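Local atomic coordinates of unknown protein (Leishmania major, PDB entry 1R75), a protein that is of unknown function but folds into a compact all-beta domain of two antiparallel sheets and belongs to the uncharacterised DUF1935 family. Residues 34-46 against 55-67. Numbering follows the deposited sequence.
Sequences TYPMFSNILYRIA and FYNDSKELIIHVA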
loop_
_atom_site.group_PDB
_atom_site.type_symbol
_atom_site.label_atom_id
_atom_site.label_comp_id
_atom_site.label_asym_id
_atom_site.label_seq_id
_atom_site.Cartn_x
_atom_site.Cartn_y
_atom_site.Cartn_z
ATOM N N THR A 34 1.130 -12.359 2.160
ATOM C CA THR A 34 1.698 -11.365 1.282
ATOM C C THR A 34 1.156 -11.626 -0.127
ATOM O O THR A 34 1.113 -12.776 -0.565
ATOM C CB THR A 34 3.218 -11.472 1.357
ATOM O OG1 THR A 34 3.652 -11.127 2.699
ATOM C CG2 THR A 34 3.903 -10.432 0.472
ATOM N N TYR A 35 0.670 -10.591 -0.799
ATOM C CA TYR A 35 0.074 -10.709 -2.138
ATOM C C TYR A 35 0.789 -9.756 -3.076
ATOM O O TYR A 35 0.804 -8.532 -2.795
ATOM C CB TYR A 35 -1.396 -10.316 -2.072
ATOM C CG TYR A 35 -2.254 -11.106 -1.095
ATOM C CD1 TYR A 35 -3.033 -12.194 -1.518
ATOM C CD2 TYR A 35 -2.323 -10.761 0.219
ATOM C CE1 TYR A 35 -3.870 -12.891 -0.610
ATOM C CE2 TYR A 35 -3.134 -11.442 1.114
ATOM C CZ TYR A 35 -3.907 -12.497 0.701
ATOM O OH TYR A 35 -4.662 -13.137 1.661
ATOM N N PRO A 36 1.446 -10.250 -4.135
ATOM C CA PRO A 36 2.096 -9.339 -5.080
ATOM C C PRO A 36 1.059 -8.603 -5.910
ATOM O O PRO A 36 -0.077 -9.103 -6.114
ATOM C CB PRO A 36 2.986 -10.286 -5.940
ATOM C CG PRO A 36 2.295 -11.585 -5.895
ATOM C CD PRO A 36 1.627 -11.670 -4.529
ATOM N N MET A 37 1.398 -7.395 -6.350
ATOM C CA MET A 37 0.401 -6.539 -7.025
ATOM C C MET A 37 0.707 -5.708 -8.286
ATOM O O MET A 37 -0.247 -5.388 -9.083
ATOM C CB MET A 37 -0.120 -5.565 -6.039
ATOM C CG MET A 37 -1.049 -6.178 -5.115
ATOM S SD MET A 37 -1.608 -4.845 -4.184
ATOM C CE MET A 37 -3.207 -4.800 -4.474
ATOM N N PHE A 38 1.924 -5.291 -8.494
ATOM C CA PHE A 38 2.154 -4.246 -9.541
ATOM C C PHE A 38 3.393 -4.702 -10.342
ATOM O O PHE A 38 4.512 -4.192 -10.233
ATOM C CB PHE A 38 2.281 -2.876 -8.810
ATOM C CG PHE A 38 2.552 -1.665 -9.703
ATOM C CD1 PHE A 38 1.536 -1.081 -10.451
ATOM C CD2 PHE A 38 3.803 -1.090 -9.744
ATOM C CE1 PHE A 38 1.755 0.079 -11.231
ATOM C CE2 PHE A 38 4.049 0.020 -10.564
ATOM C CZ PHE A 38 3.001 0.620 -11.289
ATOM N N SER A 39 3.176 -5.759 -11.111
ATOM C CA SER A 39 4.235 -6.497 -11.783
ATOM C C SER A 39 5.213 -6.927 -10.726
ATOM O O SER A 39 6.423 -6.766 -10.901
ATOM C CB SER A 39 4.935 -5.638 -12.855
ATOM O OG SER A 39 5.243 -6.398 -14.015
ATOM N N ASN A 40 4.709 -7.457 -9.614
ATOM C CA ASN A 40 5.627 -7.855 -8.537
ATOM C C ASN A 40 6.638 -6.797 -8.050
ATOM O O ASN A 40 7.790 -7.116 -7.715
ATOM C CB ASN A 40 6.383 -9.094 -8.983
ATOM C CG ASN A 40 5.490 -10.054 -9.661
ATOM O OD1 ASN A 40 4.548 -10.565 -9.048
ATOM N ND2 ASN A 40 5.692 -10.234 -10.980
ATOM N N ILE A 41 6.246 -5.528 -8.055
ATOM C CA ILE A 41 7.042 -4.514 -7.409
ATOM C C ILE A 41 6.404 -4.184 -6.042
ATOM O O ILE A 41 7.106 -3.880 -5.085
ATOM C CB ILE A 41 7.103 -3.231 -8.255
ATOM C CG1 ILE A 41 7.820 -3.485 -9.623
ATOM C CG2 ILE A 41 7.887 -2.183 -7.533
ATOM C CD1 ILE A 41 7.302 -2.696 -10.799
ATOM N N LEU A 42 5.077 -4.133 -6.010
ATOM C CA LEU A 42 4.340 -3.770 -4.801
ATOM C C LEU A 42 3.720 -4.966 -4.187
ATOM O O LEU A 42 2.982 -5.720 -4.843
ATOM C CB LEU A 42 3.251 -2.710 -5.113
ATOM C CG LEU A 42 2.631 -2.031 -3.888
ATOM C CD1 LEU A 42 3.550 -1.190 -3.137
ATOM C CD2 LEU A 42 1.339 -1.262 -4.238
ATOM N N TYR A 43 3.913 -5.123 -2.887
ATOM C CA TYR A 43 3.283 -6.242 -2.156
ATOM C C TYR A 43 2.338 -5.694 -1.155
ATOM O O TYR A 43 2.734 -4.770 -0.431
ATOM C CB TYR A 43 4.339 -7.050 -1.420
ATOM C CG TYR A 43 5.251 -7.750 -2.411
ATOM C CD1 TYR A 43 4.968 -9.045 -2.842
ATOM C CD2 TYR A 43 6.296 -7.078 -2.986
ATOM C CE1 TYR A 43 5.794 -9.690 -3.789
ATOM C CE2 TYR A 43 7.105 -7.684 -3.923
ATOM C CZ TYR A 43 6.862 -9.006 -4.292
ATOM O OH TYR A 43 7.627 -9.579 -5.273
ATOM N N ARG A 44 1.146 -6.260 -1.079
ATOM C CA ARG A 44 0.219 -6.054 0.013
ATOM C C ARG A 44 0.480 -7.073 1.095
ATOM O O ARG A 44 0.528 -8.258 0.790
ATOM C CB ARG A 44 -1.193 -6.148 -0.495
ATOM C CG ARG A 44 -2.259 -6.058 0.519
ATOM C CD ARG A 44 -3.640 -5.882 -0.127
ATOM N NE ARG A 44 -4.051 -7.077 -0.875
ATOM C CZ ARG A 44 -4.705 -8.059 -0.390
ATOM N NH1 ARG A 44 -5.054 -8.066 0.892
ATOM N NH2 ARG A 44 -5.049 -9.070 -1.219
ATOM N N ILE A 45 0.690 -6.622 2.330
ATOM C CA ILE A 45 0.999 -7.510 3.470
ATOM C C ILE A 45 -0.226 -7.414 4.327
ATOM O O ILE A 45 -0.533 -6.324 4.859
ATOM C CB ILE A 45 2.208 -7.013 4.258
ATOM C CG1 ILE A 45 3.405 -6.886 3.294
ATOM C CG2 ILE A 45 2.510 -7.983 5.438
ATOM C CD1 ILE A 45 4.307 -5.797 3.683
ATOM N N ALA A 46 -0.958 -8.503 4.477
ATOM C CA ALA A 46 -2.155 -8.509 5.270
ATOM C C ALA A 46 -1.886 -9.233 6.563
ATOM O O ALA A 46 -1.158 -10.214 6.589
ATOM C CB ALA A 46 -3.295 -9.163 4.500
ATOM N N PHE A 55 1.738 -1.983 2.700
ATOM C CA PHE A 55 2.363 -2.147 1.390
ATOM C C PHE A 55 3.872 -2.063 1.517
ATOM O O PHE A 55 4.431 -1.244 2.289
ATOM C CB PHE A 55 1.877 -1.040 0.439
ATOM C CG PHE A 55 0.485 -1.202 0.033
ATOM C CD1 PHE A 55 0.104 -2.257 -0.774
ATOM C CD2 PHE A 55 -0.475 -0.287 0.448
ATOM C CE1 PHE A 55 -1.288 -2.377 -1.198
ATOM C CE2 PHE A 55 -1.802 -0.389 0.038
ATOM C CZ PHE A 55 -2.212 -1.484 -0.754
ATOM N N TYR A 56 4.536 -2.919 0.772
ATOM C CA TYR A 56 5.985 -2.933 0.677
ATOM C C TYR A 56 6.374 -2.754 -0.795
ATOM O O TYR A 56 5.803 -3.410 -1.663
ATOM C CB TYR A 56 6.559 -4.240 1.293
ATOM C CG TYR A 56 8.002 -4.443 0.947
ATOM C CD1 TYR A 56 8.979 -3.598 1.475
ATOM C CD2 TYR A 56 8.394 -5.432 0.071
ATOM C CE1 TYR A 56 10.309 -3.717 1.100
ATOM C CE2 TYR A 56 9.723 -5.566 -0.316
ATOM C CZ TYR A 56 10.661 -4.742 0.231
ATOM O OH TYR A 56 11.953 -4.845 -0.122
ATOM N N ASN A 57 7.299 -1.848 -1.059
ATOM C CA ASN A 57 7.788 -1.539 -2.386
ATOM C C ASN A 57 9.212 -2.177 -2.465
ATOM O O ASN A 57 10.132 -1.739 -1.764
ATOM C CB ASN A 57 7.742 -0.027 -2.558
ATOM C CG ASN A 57 8.411 0.462 -3.881
ATOM O OD1 ASN A 57 8.988 -0.318 -4.672
ATOM N ND2 ASN A 57 8.335 1.748 -4.095
ATOM N N ASP A 58 9.331 -3.269 -3.249
ATOM C CA ASP A 58 10.609 -3.962 -3.467
ATOM C C ASP A 58 11.481 -3.373 -4.630
ATOM O O ASP A 58 12.504 -3.931 -5.002
ATOM C CB ASP A 58 10.313 -5.435 -3.700
ATOM C CG ASP A 58 11.532 -6.323 -3.515
ATOM O OD1 ASP A 58 12.324 -6.120 -2.558
ATOM O OD2 ASP A 58 11.729 -7.249 -4.313
ATOM N N SER A 59 11.087 -2.240 -5.174
ATOM C CA SER A 59 11.921 -1.521 -6.089
ATOM C C SER A 59 12.972 -0.695 -5.401
ATOM O O SER A 59 12.721 -0.081 -4.396
ATOM C CB SER A 59 11.084 -0.574 -6.947
ATOM O OG SER A 59 11.938 0.011 -7.890
ATOM N N LYS A 60 14.143 -0.572 -6.012
ATOM C CA LYS A 60 15.157 0.372 -5.525
ATOM C C LYS A 60 14.928 1.740 -6.064
ATOM O O LYS A 60 15.455 2.694 -5.506
ATOM C CB LYS A 60 16.600 -0.053 -5.963
ATOM C CG LYS A 60 17.005 -1.433 -5.475
ATOM C CD LYS A 60 18.491 -1.754 -5.893
ATOM C CE LYS A 60 18.628 -3.062 -6.653
ATOM N NZ LYS A 60 17.862 -3.148 -7.946
ATOM N N GLU A 61 14.188 1.841 -7.166
ATOM C CA GLU A 61 14.169 3.059 -7.987
ATOM C C GLU A 61 12.851 3.766 -8.172
ATOM O O GLU A 61 12.845 4.890 -8.763
ATOM C CB GLU A 61 14.690 2.779 -9.438
ATOM C CG GLU A 61 15.349 1.429 -9.746
ATOM C CD GLU A 61 16.222 1.474 -11.035
ATOM O OE1 GLU A 61 15.821 2.138 -12.053
ATOM O OE2 GLU A 61 17.328 0.849 -11.045
ATOM N N LEU A 62 11.745 3.126 -7.758
ATOM C CA LEU A 62 10.381 3.673 -8.007
ATOM C C LEU A 62 9.678 4.133 -6.740
ATOM O O LEU A 62 9.816 3.483 -5.757
ATOM C CB LEU A 62 9.484 2.578 -8.604
ATOM C CG LEU A 62 9.968 1.977 -9.931
ATOM C CD1 LEU A 62 8.931 1.046 -10.471
ATOM C CD2 LEU A 62 10.182 3.032 -10.885
ATOM N N ILE A 63 8.924 5.226 -6.819
ATOM C CA ILE A 63 7.915 5.613 -5.831
ATOM C C ILE A 63 6.549 5.227 -6.387
ATOM O O ILE A 63 6.261 5.481 -7.574
ATOM C CB ILE A 63 7.994 7.073 -5.430
ATOM C CG1 ILE A 63 6.866 7.412 -4.454
ATOM C CG2 ILE A 63 7.881 7.994 -6.536
ATOM C CD1 ILE A 63 7.017 8.841 -3.917
ATOM N N ILE A 64 5.762 4.555 -5.559
ATOM C CA ILE A 64 4.482 3.955 -5.996
ATOM C C ILE A 64 3.381 4.689 -5.286
ATOM O O ILE A 64 3.485 4.944 -4.091
ATOM C CB ILE A 64 4.426 2.470 -5.728
ATOM C CG1 ILE A 64 5.567 1.744 -6.499
ATOM C CG2 ILE A 64 2.994 1.900 -6.009
ATOM C CD1 ILE A 64 5.743 0.373 -6.127
ATOM N N HIS A 65 2.365 5.127 -6.023
ATOM C CA HIS A 65 1.202 5.752 -5.383
ATOM C C HIS A 65 0.055 4.792 -5.513
ATOM O O HIS A 65 -0.232 4.347 -6.612
ATOM C CB HIS A 65 0.812 7.054 -6.096
ATOM C CG HIS A 65 -0.440 7.691 -5.574
ATOM N ND1 HIS A 65 -1.583 7.832 -6.336
ATOM C CD2 HIS A 65 -0.748 8.185 -4.350
ATOM C CE1 HIS A 65 -2.534 8.374 -5.602
ATOM N NE2 HIS A 65 -2.050 8.619 -4.403
ATOM N N VAL A 66 -0.584 4.437 -4.409
ATOM C CA VAL A 66 -1.649 3.452 -4.436
ATOM C C VAL A 66 -2.881 4.057 -3.782
ATOM O O VAL A 66 -2.788 4.728 -2.757
ATOM C CB VAL A 66 -1.238 2.089 -3.845
ATOM C CG1 VAL A 66 -0.668 2.198 -2.483
ATOM C CG2 VAL A 66 -2.434 1.043 -3.874
ATOM N N ALA A 67 -4.017 3.939 -4.444
ATOM C CA ALA A 67 -5.279 4.277 -3.834
ATOM C C ALA A 67 -6.277 3.154 -4.022
ATOM O O ALA A 67 -6.412 2.598 -5.124
ATOM C CB ALA A 67 -5.887 5.551 -4.428
#
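Tyr43 and Tyr56 pair across the antiparallel hairpin of strands 42-47 and 52-57, and from its end residues 58-61 carry the chain over to strand 62-71 of the second sheet, which packs on the first as in a beta sandwich, with Leu42 between the layers. The two tyrosines exchange backbone bonds, Tyr43 N to Tyr56 O and Tyr56 N to Tyr43 O both spanning 2.8 Å, and their side chains run alongside each other on one face of the hairpin. There Ile45 CD1 rests on Tyr56 CB at 3.6 Å, and Phe22 meets both tyrosine rings edge-to-face.

Leu42, Phe55 and Asn57 occupy the other face, turned to the second sheet. With its CG anti to the backbone N (chi1 -167°), Leu42 brings CD2 to 3.8 Å from Phe55 CD1 and to 4.0 Å from Ile64 CG2, joining the two layers through one methyl. Val66 CG1 lies over a face of the Phe55 ring, while Met37 SD reaches the ring's edge in a Met-aromatic contact, 3.9 Å from Phe55 CE1. Farther along, Ile41 CG2 packs against Ile64 CD1 at 3.6 Å.

Past the last strand pair, a single further bond runs from Asp58 N to Ile41 O. Asn57 fixes the turn that follows: its OD1 accepts from Ser59 N in an Asx turn, and Ser59 OG receives Glu61 N in an ST turn. The same buried amide bridges the sheets, as Asn57 ND2 donates to Val107 O and, 2.8 Å away, to Leu62 O, approaching that oxygen from above its carbonyl plane.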